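Local structure of phytoene synthase (Enterococcus hirae, 5IYS) at residues F51-R54 / A55-I59; Y184-K187 / E188-T191; F247-R250 / E251-N254; R257-H260 / Y261-F264. The protein probably joins two farnesyl diphosphate molecules head to head into dehydrosqualene, a magnesium-dependent prenyl transfer of the squalene/phytoene synthase family. One frame throughout, in Å; residues are numbered along the deposited sequence.

Contact 1 of 4, residues F51-R54 / A55-I59. With MG (magnesium ion), chain E; MG (magnesium ion), chain F; FPS (S-[(2E,6E)-3,7,11-trimethyldodeca-2,6,10-trienyl] trihydrogen thiodiphosphate), chain H; FPS (S-[(2E,6E)-3,7,11-trimethyldodeca-2,6,10-trienyl] trihydrogen thiodiphosphate), chain G.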
loop_
_atom_site.group_PDB
_atom_site.type_symbol
_atom_site.label_atom_id
_atom_site.label_comp_id
_atom_site.label_asym_id
_atom_site.label_seq_id
_atom_site.Cartn_x
_atom_site.Cartn_y
_atom_site.Cartn_z
ATOM N N PHE A 51 5.049 10.838 -2.374
ATOM C CA PHE A 51 3.798 11.561 -2.175
ATOM C C PHE A 51 2.942 10.833 -1.138
ATOM O O PHE A 51 2.493 11.451 -0.160
ATOM C CB PHE A 51 3.039 11.718 -3.488
ATOM C CG PHE A 51 1.606 12.153 -3.300
ATOM C CD1 PHE A 51 0.622 11.209 -3.027
ATOM C CD2 PHE A 51 1.263 13.504 -3.335
ATOM C CE1 PHE A 51 -0.720 11.593 -2.852
ATOM C CE2 PHE A 51 -0.080 13.911 -3.169
ATOM C CZ PHE A 51 -1.054 12.948 -2.881
ATOM N N CYS A 52 2.797 9.516 -1.291
ATOM C CA CYS A 52 1.977 8.747 -0.336
ATOM C C CYS A 52 2.528 8.806 1.098
ATOM O O CYS A 52 1.785 8.914 2.090
ATOM C CB CYS A 52 1.881 7.292 -0.787
ATOM S SG CYS A 52 0.939 7.078 -2.325
ATOM N N ARG A 53 3.815 8.512 1.214
ATOM C CA ARG A 53 4.488 8.494 2.526
ATOM C C ARG A 53 4.337 9.839 3.228
ATOM O O ARG A 53 4.065 9.888 4.435
ATOM C CB ARG A 53 5.972 8.135 2.341
ATOM C CG ARG A 53 6.820 7.880 3.600
ATOM C CD ARG A 53 6.096 7.266 4.804
ATOM N NE ARG A 53 5.832 5.834 4.675
ATOM C CZ ARG A 53 5.029 5.137 5.473
ATOM N NH1 ARG A 53 4.364 5.729 6.466
ATOM N NH2 ARG A 53 4.895 3.833 5.281
ATOM N N ARG A 54 4.421 10.928 2.469
ATOM C CA ARG A 54 4.289 12.265 3.071
ATOM C C ARG A 54 2.881 12.511 3.596
ATOM O O ARG A 54 2.703 12.905 4.760
ATOM C CB ARG A 54 4.708 13.382 2.098
ATOM C CG ARG A 54 4.346 14.768 2.624
ATOM C CD ARG A 54 4.670 15.900 1.635
ATOM N NE ARG A 54 6.091 15.956 1.320
ATOM C CZ ARG A 54 6.615 16.739 0.380
ATOM N NH1 ARG A 54 5.857 17.613 -0.283
ATOM N NH2 ARG A 54 7.919 16.683 0.159
ATOM N N ALA A 55 1.871 12.127 2.809
ATOM C CA ALA A 55 0.480 12.320 3.217
ATOM C C ALA A 55 0.186 11.505 4.469
ATOM O O ALA A 55 -0.557 11.937 5.358
ATOM C CB ALA A 55 -0.478 11.920 2.101
ATOM N N ASP A 56 0.723 10.297 4.521
ATOM C CA ASP A 56 0.406 9.380 5.613
ATOM C C ASP A 56 1.116 9.725 6.929
ATOM O O ASP A 56 0.599 9.478 8.031
ATOM C CB ASP A 56 0.761 7.956 5.213
ATOM C CG ASP A 56 0.472 6.953 6.321
ATOM O OD1 ASP A 56 -0.678 6.459 6.426
ATOM O OD2 ASP A 56 1.419 6.648 7.069
ATOM N N ASP A 57 2.351 10.195 6.813
ATOM C CA ASP A 57 3.139 10.515 7.998
ATOM C C ASP A 57 2.543 11.755 8.644
ATOM O O ASP A 57 2.379 11.811 9.868
ATOM C CB ASP A 57 4.581 10.790 7.602
ATOM C CG ASP A 57 5.383 9.521 7.477
ATOM O OD1 ASP A 57 4.835 8.451 7.816
ATOM O OD2 ASP A 57 6.547 9.603 7.032
ATOM N N LEU A 58 2.154 12.709 7.805
ATOM C CA LEU A 58 1.414 13.888 8.268
ATOM C C LEU A 58 0.306 13.558 9.275
ATOM O O LEU A 58 0.165 14.216 10.316
ATOM C CB LEU A 58 0.831 14.640 7.076
ATOM C CG LEU A 58 1.818 15.549 6.360
ATOM C CD1 LEU A 58 1.143 16.229 5.168
ATOM C CD2 LEU A 58 2.372 16.616 7.303
ATOM N N ILE A 59 -0.479 12.526 8.984
ATOM C CA ILE A 59 -1.621 12.196 9.831
ATOM C C ILE A 59 -1.244 11.208 10.931
ATOM O O ILE A 59 -1.369 11.539 12.108
ATOM C CB ILE A 59 -2.822 11.717 9.001
ATOM C CG1 ILE A 59 -3.253 12.856 8.077
ATOM C CG2 ILE A 59 -3.992 11.301 9.898
ATOM C CD1 ILE A 59 -3.340 14.215 8.769
HETATM MG MG MG E . -1.967 5.391 7.684
HETATM MG MG MG F . 1.115 5.217 8.748
HETATM C C1 FPS H . 0.708 2.241 5.089
HETATM S S1 FPS H . -0.656 1.539 5.963
HETATM C C2 FPS H . 0.288 3.557 4.481
HETATM C C3 FPS H . -0.563 3.691 3.448
HETATM C C4 FPS H . -1.297 2.537 2.820
HETATM C C5 FPS H . -0.827 5.089 2.935
HETATM C C6 FPS H . 0.354 5.625 2.127
HETATM C C7 FPS H . 0.833 4.595 1.118
HETATM C C8 FPS H . 2.136 4.308 0.980
HETATM C C10 FPS H . 2.499 3.225 -0.008
HETATM C C9 FPS H . 3.178 4.967 1.843
HETATM C C11 FPS H . 2.798 3.756 -1.392
HETATM C C12 FPS H . 3.530 2.595 -2.052
HETATM C C13 FPS H . 3.955 2.596 -3.329
HETATM C C14 FPS H . 3.765 3.755 -4.259
HETATM C C15 FPS H . 4.640 1.370 -3.845
HETATM P PA FPS H . -0.267 2.277 7.826
HETATM O O1A FPS H . -0.294 3.759 7.784
HETATM O O2A FPS H . -1.412 1.755 8.830
HETATM O O3A FPS H . 1.074 1.541 8.362
HETATM P PB FPS H . 2.520 2.169 8.597
HETATM O O1B FPS H . 2.758 2.047 10.079
HETATM O O2B FPS H . 2.630 3.623 8.193
HETATM O O3B FPS H . 3.485 1.341 7.775
HETATM C C1 FPS G . 2.365 -0.355 2.943
HETATM S S1 FPS G . 3.359 1.079 2.770
HETATM C C2 FPS G . 1.489 -0.296 1.704
HETATM C C3 FPS G . 0.206 -0.694 1.660
HETATM C C4 FPS G . -0.461 -1.274 2.872
HETATM C C5 FPS G . -0.601 -0.602 0.379
HETATM C C6 FPS G . 0.147 -0.012 -0.816
HETATM C C7 FPS G . -0.627 -0.341 -2.077
HETATM C C8 FPS G . -0.015 -0.631 -3.240
HETATM C C10 FPS G . -0.894 -0.820 -4.457
HETATM C C9 FPS G . 1.486 -0.701 -3.389
HETATM C C11 FPS G . -0.601 -2.187 -5.080
HETATM C C12 FPS G . -1.328 -2.345 -6.406
HETATM C C13 FPS G . -0.790 -2.068 -7.616
HETATM C C14 FPS G . -1.601 -2.296 -8.865
HETATM C C15 FPS G . 0.622 -1.564 -7.767
HETATM P PA FPS G . 5.074 0.957 3.913
HETATM O O1A FPS G . 6.154 1.766 3.344
HETATM O O2A FPS G . 4.598 1.718 5.260
HETATM O O3A FPS G . 5.502 -0.511 4.369
HETATM P PB FPS G . 4.819 -1.055 5.739
HETATM O O1B FPS G . 5.717 -0.798 6.917
HETATM O O2B FPS G . 4.539 -2.507 5.428
HETATM O O3B FPS G . 3.502 -0.387 6.070
HETATM O O HOH W 1 2.497 6.628 9.374
HETATM O O HOH W 2 -3.121 4.165 9.323
HETATM O O HOH W 3 -2.933 4.327 5.853
HETATM O O HOH W 4 -3.354 7.068 7.660
HETATM O O HOH W 5 1.245 4.196 10.822
#
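Arg53 NH1 sits among three oxygens, two of them on the next turn of helix 39-60. It donates to Asp57 OD1 at 3.1 Å, which makes a salt bridge. That oxygen is met on its syn side, but 34° out of the carboxylate plane. A straighter bond, at 168°, runs from Arg53 NH1 to O2B of the FPS in chain H, 3.2 Å away. Asp56 OD2 lies 3.1 Å from Arg53 NH1, oblique to the guanidinium, and the two flat groups stand 87° apart. The two side chains leave the helix together, in the same direction. Each has CG anti to its backbone N, but the arginine chain then bends at chi2 and chi3. These bends bring its guanidinium to the diphosphate of the chain H FPS. Tyr49 OH holds NE from the preceding turn, and C9 of the same FPS covers one guanidinium face.

Asp56 spreads its carboxylate over two magnesium ions. OD1 binds the ion of chain E at 2.1 Å, and OD2 binds that of chain F at 2.2 Å. O1A of the FPS in chain H bridges both ions, and Asp60, one turn further on, completes both sites. Asp56, Asp57 and Asp60 fit the DDxxD motif of the trans-prenyl synthases. Further from the metals, Cys52 CB touches C7 of the chain H FPS, 3.5 Å away. On the far side of the helix Arg54 pairs with Asp86. The magnesium ions and Arg53 together probably offset the diphosphate charge, while Asp57, by its salt bridge, helps to hold the arginine beside it.

Contact 2 of 4, residues Y184-K187 / E188-T191; sequences YLTK and EDMT
Thr186 OG1 accepts from Asp189 N at 2.9 Å, with an N-H...O angle of 157°. The same hydroxyl gives a weak hydrogen bond to Asp189 OD2, also 2.9 Å from OG1. Thr186 therefore uses its OG1 both as acceptor and as donor within one turn. Its chi1 of 73° sets OG1 between the backbone N and the carbonyl carbon, from where it reaches forward over the first turn. Water 6 links Thr186 N to Asp189 OD2, accepting from the first and donating to the second.

Thr186 is the N-cap of helix 187-193. The residue three places on is an aspartate whose carboxylate bends back to the cap side chain, not to the cap N-H; that N-H is reached through the water. The backbone bonding of the helix is under way with Thr191 N to Lys187 O at 3.0 Å. Water 7 donates to that carbonyl and lies 3.0 Å from Thr191 OG1.

On the apolar side, Leu185 CD1 meets Met190 CE at 4.0 Å, the two side chains lying roughly perpendicular. Both also rest on Leu212 of helix 207-227. In the second shell, Arg125 forms a salt bridge with Asp189 OD2, and Glu123 forms one with Lys187 NZ.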
loop_
_atom_site.group_PDB
_atom_site.type_symbol
_atom_site.label_atom_id
_atom_site.label_comp_id
_atom_site.label_asym_id
_atom_site.label_seq_id
_atom_site.Cartn_x
_atom_site.Cartn_y
_atom_site.Cartn_z
ATOM N N TYR A 184 -9.222 -1.333 13.360
ATOM C CA TYR A 184 -9.681 -1.535 11.983
ATOM C C TYR A 184 -10.587 -2.750 11.789
ATOM O O TYR A 184 -11.330 -2.844 10.814
ATOM C CB TYR A 184 -8.459 -1.607 11.050
ATOM C CG TYR A 184 -7.732 -0.282 10.949
ATOM C CD1 TYR A 184 -8.156 0.701 10.057
ATOM C CD2 TYR A 184 -6.645 0.003 11.778
ATOM C CE1 TYR A 184 -7.505 1.904 9.965
ATOM C CE2 TYR A 184 -5.977 1.208 11.689
ATOM C CZ TYR A 184 -6.407 2.148 10.768
ATOM O OH TYR A 184 -5.733 3.348 10.663
ATOM N N LEU A 185 -10.453 -3.754 12.643
ATOM C CA LEU A 185 -11.361 -4.894 12.579
ATOM C C LEU A 185 -12.805 -4.392 12.731
ATOM O O LEU A 185 -13.040 -3.393 13.407
ATOM C CB LEU A 185 -11.040 -5.889 13.701
ATOM C CG LEU A 185 -9.595 -6.386 13.755
ATOM C CD1 LEU A 185 -9.407 -7.283 14.985
ATOM C CD2 LEU A 185 -9.209 -7.125 12.473
ATOM N N THR A 186 -13.738 -5.006 12.011
ATOM C CA THR A 186 -15.076 -4.455 11.942
ATOM C C THR A 186 -15.892 -4.802 13.182
ATOM O O THR A 186 -15.674 -5.827 13.840
ATOM C CB THR A 186 -15.826 -4.832 10.654
ATOM O OG1 THR A 186 -16.223 -6.208 10.690
ATOM C CG2 THR A 186 -14.946 -4.578 9.429
ATOM N N LYS A 187 -16.763 -3.878 13.565
ATOM C CA LYS A 187 -17.738 -4.190 14.606
ATOM C C LYS A 187 -18.519 -5.470 14.334
ATOM O O LYS A 187 -18.666 -6.330 15.204
ATOM C CB LYS A 187 -18.657 -3.000 14.828
ATOM C CG LYS A 187 -17.950 -1.865 15.522
ATOM C CD LYS A 187 -18.948 -0.790 15.933
ATOM C CE LYS A 187 -18.237 0.464 16.439
ATOM N NZ LYS A 187 -19.124 1.649 16.257
ATOM N N GLU A 188 -18.910 -5.659 13.083
ATOM C CA GLU A 188 -19.659 -6.838 12.708
ATOM C C GLU A 188 -18.873 -8.137 12.844
ATOM O O GLU A 188 -19.378 -9.118 13.401
ATOM C CB GLU A 188 -20.270 -6.629 11.329
ATOM C CG GLU A 188 -20.173 -7.786 10.365
ATOM C CD GLU A 188 -20.710 -7.388 9.002
ATOM O OE1 GLU A 188 -19.894 -7.148 8.080
ATOM O OE2 GLU A 188 -21.944 -7.194 8.907
ATOM N N ASP A 189 -17.594 -8.104 12.468
ATOM C CA ASP A 189 -16.714 -9.245 12.682
ATOM C C ASP A 189 -16.472 -9.557 14.156
ATOM O O ASP A 189 -16.525 -10.715 14.560
ATOM C CB ASP A 189 -15.398 -9.061 11.923
ATOM C CG ASP A 189 -15.548 -9.370 10.444
ATOM O OD1 ASP A 189 -16.215 -10.386 10.147
ATOM O OD2 ASP A 189 -14.979 -8.638 9.593
ATOM N N MET A 190 -16.181 -8.532 14.947
ATOM C CA MET A 190 -15.975 -8.712 16.380
ATOM C C MET A 190 -17.175 -9.388 17.044
ATOM O O MET A 190 -17.003 -10.326 17.826
ATOM C CB MET A 190 -15.765 -7.357 17.036
ATOM C CG MET A 190 -14.849 -6.460 16.245
ATOM S SD MET A 190 -13.513 -5.916 17.314
ATOM C CE MET A 190 -12.607 -7.459 17.336
ATOM N N THR A 191 -18.374 -8.980 16.633
ATOM C CA THR A 191 -19.609 -9.628 17.075
ATOM C C THR A 191 -19.768 -11.065 16.548
ATOM O O THR A 191 -20.039 -11.981 17.329
ATOM C CB THR A 191 -20.834 -8.761 16.731
ATOM O OG1 THR A 191 -20.702 -7.481 17.364
ATOM C CG2 THR A 191 -22.119 -9.428 17.180
HETATM O O HOH W 6 -12.885 -7.374 10.350
HETATM O O HOH W 7 -18.734 -5.224 17.561
#

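Contact 3 of 4, residues F247-R250 / E251-N254; sequences FIYR and EQLN. With FPS (S-[(2E,6E)-3,7,11-trimethyldodeca-2,6,10-trienyl] trihydrogen thiodiphosphate), chain G.
Gln252 NE2 lies 3.2 Å above the plane of the Tyr249 ring, over its centre. It is held there by a hydrogen bond to Tyr249 O, 3.1 Å from NE2, which arrives in the carbonyl plane on a lone pair. Gln252 N donates to the same oxygen at 3.1 Å, from 51° out of that plane. One carbonyl thus takes two bonds from one glutamine. With CG of Gln252 beside the backbone N (chi1 -53°), the extended chain carries the amide back over the ring, at 71° to it. Its other end, OE1, accepts from Arg172.

This part of the contact is closely packed. Phe30 meets the Tyr249 ring nearly parallel to it, and helix 155-172 brings Met165 and Thr168 against it. Leu253 N bonds to Arg250 O at 3.0 Å, again from above the carbonyl plane. Both Gln252 N and Leu253 N bond three residues back, as in a local tightening of the helix toward 3-10 form.

Arg250 and Glu251, on the other side, are partly exposed, though Phe247 itself is buried. Arg250 NH2 lies 3.5 Å above the Phe247 ring, over its centre, and NH1 has a long, weak ion pair with Glu225. Glu251 forms a salt bridge with Arg274 of helix 272-287.

Tyr249 OH donates to O2B of the FPS in chain G at 2.8 Å, and Asn169, a magnesium ligand, also bonds to this hydroxyl. Gln252 thus probably helps to position a phenol that binds the diphosphate and adjoins a metal site.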
loop_
_atom_site.group_PDB
_atom_site.type_symbol
_atom_site.label_atom_id
_atom_site.label_comp_id
_atom_site.label_asym_id
_atom_site.label_seq_id
_atom_site.Cartn_x
_atom_site.Cartn_y
_atom_site.Cartn_z
ATOM N N PHE A 247 3.963 -10.735 -3.446
ATOM C CA PHE A 247 4.353 -11.942 -2.705
ATOM C C PHE A 247 5.072 -11.576 -1.409
ATOM O O PHE A 247 4.799 -12.145 -0.337
ATOM C CB PHE A 247 5.294 -12.812 -3.541
ATOM C CG PHE A 247 4.594 -13.783 -4.467
ATOM C CD1 PHE A 247 3.743 -13.333 -5.458
ATOM C CD2 PHE A 247 5.002 -15.119 -4.498
ATOM C CE1 PHE A 247 3.174 -14.230 -6.398
ATOM C CE2 PHE A 247 4.480 -16.007 -5.432
ATOM C CZ PHE A 247 3.546 -15.563 -6.371
ATOM N N ILE A 248 5.943 -10.577 -1.484
ATOM C CA ILE A 248 6.607 -10.132 -0.251
ATOM C C ILE A 248 5.598 -9.611 0.776
ATOM O O ILE A 248 5.709 -9.927 1.964
ATOM C CB ILE A 248 7.755 -9.146 -0.544
ATOM C CG1 ILE A 248 8.879 -9.926 -1.229
ATOM C CG2 ILE A 248 8.293 -8.442 0.710
ATOM C CD1 ILE A 248 9.788 -9.063 -2.106
ATOM N N TYR A 249 4.658 -8.764 0.349
ATOM C CA TYR A 249 3.710 -8.224 1.313
ATOM C C TYR A 249 2.821 -9.340 1.896
ATOM O O TYR A 249 2.623 -9.391 3.111
ATOM C CB TYR A 249 2.889 -7.070 0.724
ATOM C CG TYR A 249 2.629 -6.016 1.763
ATOM C CD1 TYR A 249 3.648 -5.171 2.184
ATOM C CD2 TYR A 249 1.401 -5.950 2.407
ATOM C CE1 TYR A 249 3.417 -4.195 3.124
ATOM C CE2 TYR A 249 1.145 -4.976 3.368
ATOM C CZ TYR A 249 2.166 -4.124 3.727
ATOM O OH TYR A 249 1.946 -3.188 4.693
ATOM N N ARG A 250 2.381 -10.266 1.047
ATOM C CA ARG A 250 1.460 -11.337 1.451
ATOM C C ARG A 250 2.092 -12.267 2.479
ATOM O O ARG A 250 1.405 -12.872 3.309
ATOM C CB ARG A 250 1.065 -12.198 0.240
ATOM C CG ARG A 250 0.144 -13.356 0.616
ATOM C CD ARG A 250 -0.389 -14.050 -0.645
ATOM N NE ARG A 250 0.733 -14.644 -1.368
ATOM C CZ ARG A 250 0.610 -15.321 -2.504
ATOM N NH1 ARG A 250 -0.592 -15.454 -3.054
ATOM N NH2 ARG A 250 1.692 -15.789 -3.124
ATOM N N GLU A 251 3.387 -12.497 2.299
ATOM C CA GLU A 251 4.181 -13.310 3.228
ATOM C C GLU A 251 4.060 -12.912 4.688
ATOM O O GLU A 251 4.138 -13.766 5.582
ATOM C CB GLU A 251 5.660 -13.296 2.785
ATOM C CG GLU A 251 6.582 -14.062 3.737
ATOM C CD GLU A 251 6.463 -15.572 3.615
ATOM O OE1 GLU A 251 5.770 -16.065 2.698
ATOM O OE2 GLU A 251 7.029 -16.275 4.485
ATOM N N GLN A 252 3.757 -11.645 4.958
ATOM C CA GLN A 252 3.556 -11.250 6.348
ATOM C C GLN A 252 2.396 -11.933 7.056
ATOM O O GLN A 252 2.394 -12.019 8.291
ATOM C CB GLN A 252 3.429 -9.734 6.495
ATOM C CG GLN A 252 4.614 -9.021 5.843
ATOM C CD GLN A 252 4.428 -7.529 5.828
ATOM O OE1 GLN A 252 4.974 -6.817 6.673
ATOM N NE2 GLN A 252 3.518 -7.068 4.982
ATOM N N LEU A 253 1.399 -12.391 6.298
ATOM C CA LEU A 253 0.350 -13.210 6.905
ATOM C C LEU A 253 0.945 -14.487 7.510
ATOM O O LEU A 253 0.559 -14.898 8.605
ATOM C CB LEU A 253 -0.750 -13.560 5.891
ATOM C CG LEU A 253 -1.495 -12.351 5.283
ATOM C CD1 LEU A 253 -2.407 -12.881 4.192
ATOM C CD2 LEU A 253 -2.314 -11.620 6.330
ATOM N N ASN A 254 1.812 -15.160 6.769
ATOM C CA ASN A 254 2.422 -16.401 7.269
ATOM C C ASN A 254 3.329 -16.211 8.469
ATOM O O ASN A 254 3.377 -17.057 9.360
ATOM C CB ASN A 254 3.159 -17.133 6.154
ATOM C CG ASN A 254 2.219 -17.952 5.300
ATOM O OD1 ASN A 254 1.068 -18.184 5.667
ATOM N ND2 ASN A 254 2.680 -18.340 4.124
HETATM C C1 FPS G . 2.365 -0.355 2.943
HETATM S S1 FPS G . 3.359 1.079 2.770
HETATM C C2 FPS G . 1.489 -0.296 1.704
HETATM C C3 FPS G . 0.206 -0.694 1.660
HETATM C C4 FPS G . -0.461 -1.274 2.872
HETATM C C5 FPS G . -0.601 -0.602 0.379
HETATM C C6 FPS G . 0.147 -0.012 -0.816
HETATM C C7 FPS G . -0.627 -0.341 -2.077
HETATM C C8 FPS G . -0.015 -0.631 -3.240
HETATM C C10 FPS G . -0.894 -0.820 -4.457
HETATM C C9 FPS G . 1.486 -0.701 -3.389
HETATM C C11 FPS G . -0.601 -2.187 -5.080
HETATM C C12 FPS G . -1.328 -2.345 -6.406
HETATM C C13 FPS G . -0.790 -2.068 -7.616
HETATM C C14 FPS G . -1.601 -2.296 -8.865
HETATM C C15 FPS G . 0.622 -1.564 -7.767
HETATM P PA FPS G . 5.074 0.957 3.913
HETATM O O1A FPS G . 6.154 1.766 3.344
HETATM O O2A FPS G . 4.598 1.718 5.260
HETATM O O3A FPS G . 5.502 -0.511 4.369
HETATM P PB FPS G . 4.819 -1.055 5.739
HETATM O O1B FPS G . 5.717 -0.798 6.917
HETATM O O2B FPS G . 4.539 -2.507 5.428
HETATM O O3B FPS G . 3.502 -0.387 6.070
#

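Contact 4 of 4, residues R257-H260 / Y261-F264; sequences RKQH and YSLF
Tyr261 lays one ring face toward the last turn of helix 236-258, where Arg257 CA stands 4.3 Å above the ring plane, offset toward the rim. Arg257 CG approaches Tyr261 OH and CE1, 3.9 Å from each. The arginine chain runs on, extended, past the ring, and its guanidinium stands 87° to it. Glu214 takes bonds from both Arg257 NE and Tyr261 OH. The backbone here forms a Schellman motif. His260 is its C-prime residue, with phi at 59°; His260 N bonds to Arg257 O at 2.8 Å, and Tyr261 N reaches back to Val256 O.

Ser262 comes next and ties the turn to Gln259. Gln259 NE2 donates to Ser262 OG at 2.9 Å, with OG almost in the amide plane. With chi1 at 55°, the hydroxyl is turned toward the glutamine amide. Ser262 N adds a weak bond to Gln259 O, 3.4 Å away. Asn266 also bonds to the serine hydroxyl, and Lys269 to Gln259 OE1.

Leu263 and Phe264 then continue the loop toward helix 272-287. Leu263 packs on Leu209 of helix 207-227, while Phe264 lies against Glu176 and Gln179 of helix 174-179.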
loop_
_atom_site.group_PDB
_atom_site.type_symbol
_atom_site.label_atom_id
_atom_site.label_comp_id
_atom_site.label_asym_id
_atom_site.label_seq_id
_atom_site.Cartn_x
_atom_site.Cartn_y
_atom_site.Cartn_z
ATOM N N ARG A 257 1.050 -16.040 11.503
ATOM C CA ARG A 257 0.677 -17.417 11.810
ATOM C C ARG A 257 1.830 -18.173 12.487
ATOM O O ARG A 257 1.628 -18.826 13.507
ATOM C CB ARG A 257 0.244 -18.139 10.537
ATOM C CG ARG A 257 -1.049 -17.652 9.948
ATOM C CD ARG A 257 -1.239 -18.265 8.582
ATOM N NE ARG A 257 -2.565 -17.999 8.042
ATOM C CZ ARG A 257 -2.791 -17.491 6.839
ATOM N NH1 ARG A 257 -1.771 -17.250 6.027
ATOM N NH2 ARG A 257 -4.034 -17.317 6.404
ATOM N N LYS A 258 3.048 -18.060 11.957
ATOM C CA LYS A 258 4.179 -18.816 12.489
ATOM C C LYS A 258 4.478 -18.398 13.917
ATOM O O LYS A 258 4.931 -19.218 14.716
ATOM C CB LYS A 258 5.446 -18.645 11.642
ATOM C CG LYS A 258 5.397 -19.300 10.264
ATOM C CD LYS A 258 4.761 -20.686 10.290
ATOM C CE LYS A 258 3.251 -20.645 10.020
ATOM N NZ LYS A 258 2.930 -20.138 8.644
ATOM N N GLN A 259 4.275 -17.123 14.230
ATOM C CA GLN A 259 4.463 -16.627 15.589
ATOM C C GLN A 259 3.207 -16.848 16.424
ATOM O O GLN A 259 3.008 -16.224 17.467
ATOM C CB GLN A 259 4.871 -15.151 15.572
ATOM C CG GLN A 259 6.259 -14.904 14.938
ATOM C CD GLN A 259 6.623 -13.423 14.862
ATOM O OE1 GLN A 259 7.694 -13.048 14.364
ATOM N NE2 GLN A 259 5.691 -12.571 15.272
ATOM N N HIS A 260 2.357 -17.748 15.934
ATOM C CA HIS A 260 1.158 -18.201 16.646
ATOM C C HIS A 260 0.187 -17.058 16.965
ATOM O O HIS A 260 -0.403 -17.002 18.056
ATOM C CB HIS A 260 1.507 -19.042 17.887
ATOM C CG HIS A 260 2.616 -20.026 17.666
ATOM N ND1 HIS A 260 2.501 -21.111 16.818
ATOM C CD2 HIS A 260 3.876 -20.069 18.162
ATOM C CE1 HIS A 260 3.650 -21.766 16.784
ATOM N NE2 HIS A 260 4.502 -21.150 17.585
ATOM N N TYR A 261 -0.022 -16.195 15.966
ATOM C CA TYR A 261 -0.965 -15.101 16.073
ATOM C C TYR A 261 -0.569 -14.118 17.172
ATOM O O TYR A 261 -1.383 -13.739 18.010
ATOM C CB TYR A 261 -2.371 -15.641 16.295
ATOM C CG TYR A 261 -2.793 -16.598 15.208
ATOM C CD1 TYR A 261 -3.172 -16.133 13.951
ATOM C CD2 TYR A 261 -2.609 -17.965 15.370
ATOM C CE1 TYR A 261 -3.485 -17.023 12.928
ATOM C CE2 TYR A 261 -2.951 -18.860 14.376
ATOM C CZ TYR A 261 -3.383 -18.394 13.158
ATOM O OH TYR A 261 -3.724 -19.319 12.191
ATOM N N SER A 262 0.709 -13.769 17.207
ATOM C CA SER A 262 1.156 -12.612 17.978
ATOM C C SER A 262 0.507 -11.324 17.460
ATOM O O SER A 262 0.383 -11.119 16.237
ATOM C CB SER A 262 2.677 -12.490 17.891
ATOM O OG SER A 262 3.084 -12.434 16.530
ATOM N N LEU A 263 0.137 -10.445 18.391
ATOM C CA LEU A 263 -0.556 -9.212 18.046
ATOM C C LEU A 263 0.411 -8.036 17.944
ATOM O O LEU A 263 0.088 -7.008 17.342
ATOM C CB LEU A 263 -1.662 -8.920 19.064
ATOM C CG LEU A 263 -2.707 -10.033 19.218
ATOM C CD1 LEU A 263 -3.658 -9.771 20.371
ATOM C CD2 LEU A 263 -3.483 -10.297 17.927
ATOM N N PHE A 264 1.614 -8.214 18.481
ATOM C CA PHE A 264 2.631 -7.163 18.475
ATOM C C PHE A 264 3.887 -7.625 17.753
ATOM O O PHE A 264 4.116 -8.822 17.590
ATOM C CB PHE A 264 3.020 -6.735 19.893
ATOM C CG PHE A 264 1.932 -6.021 20.630
ATOM C CD1 PHE A 264 0.994 -6.739 21.359
ATOM C CD2 PHE A 264 1.841 -4.633 20.593
ATOM C CE1 PHE A 264 -0.013 -6.081 22.041
ATOM C CE2 PHE A 264 0.822 -3.982 21.256
ATOM C CZ PHE A 264 -0.125 -4.709 21.946
#

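In the fold
Contacts 1 and 3 face each other across the bound FPS molecules. Their centres are 23 Å apart, on opposite sides of the chain's centre, with nearest atoms about 8 Å apart. The FPS of chain G spans this gap and touches both. Contact 1 also supplies a ligand to two of the magnesium ions, while Tyr249 in contact 3 is about 3 Å from the side chain of Asn169 at another. Contact 4 ends the helix that carries contact 3, 13 Å away between centres. Contact 2 begins a short helix further out; its Leu185 side chain is about 11 Å from a magnesium ion. Contacts 2, 3 and 4 all pack on helix 207-227.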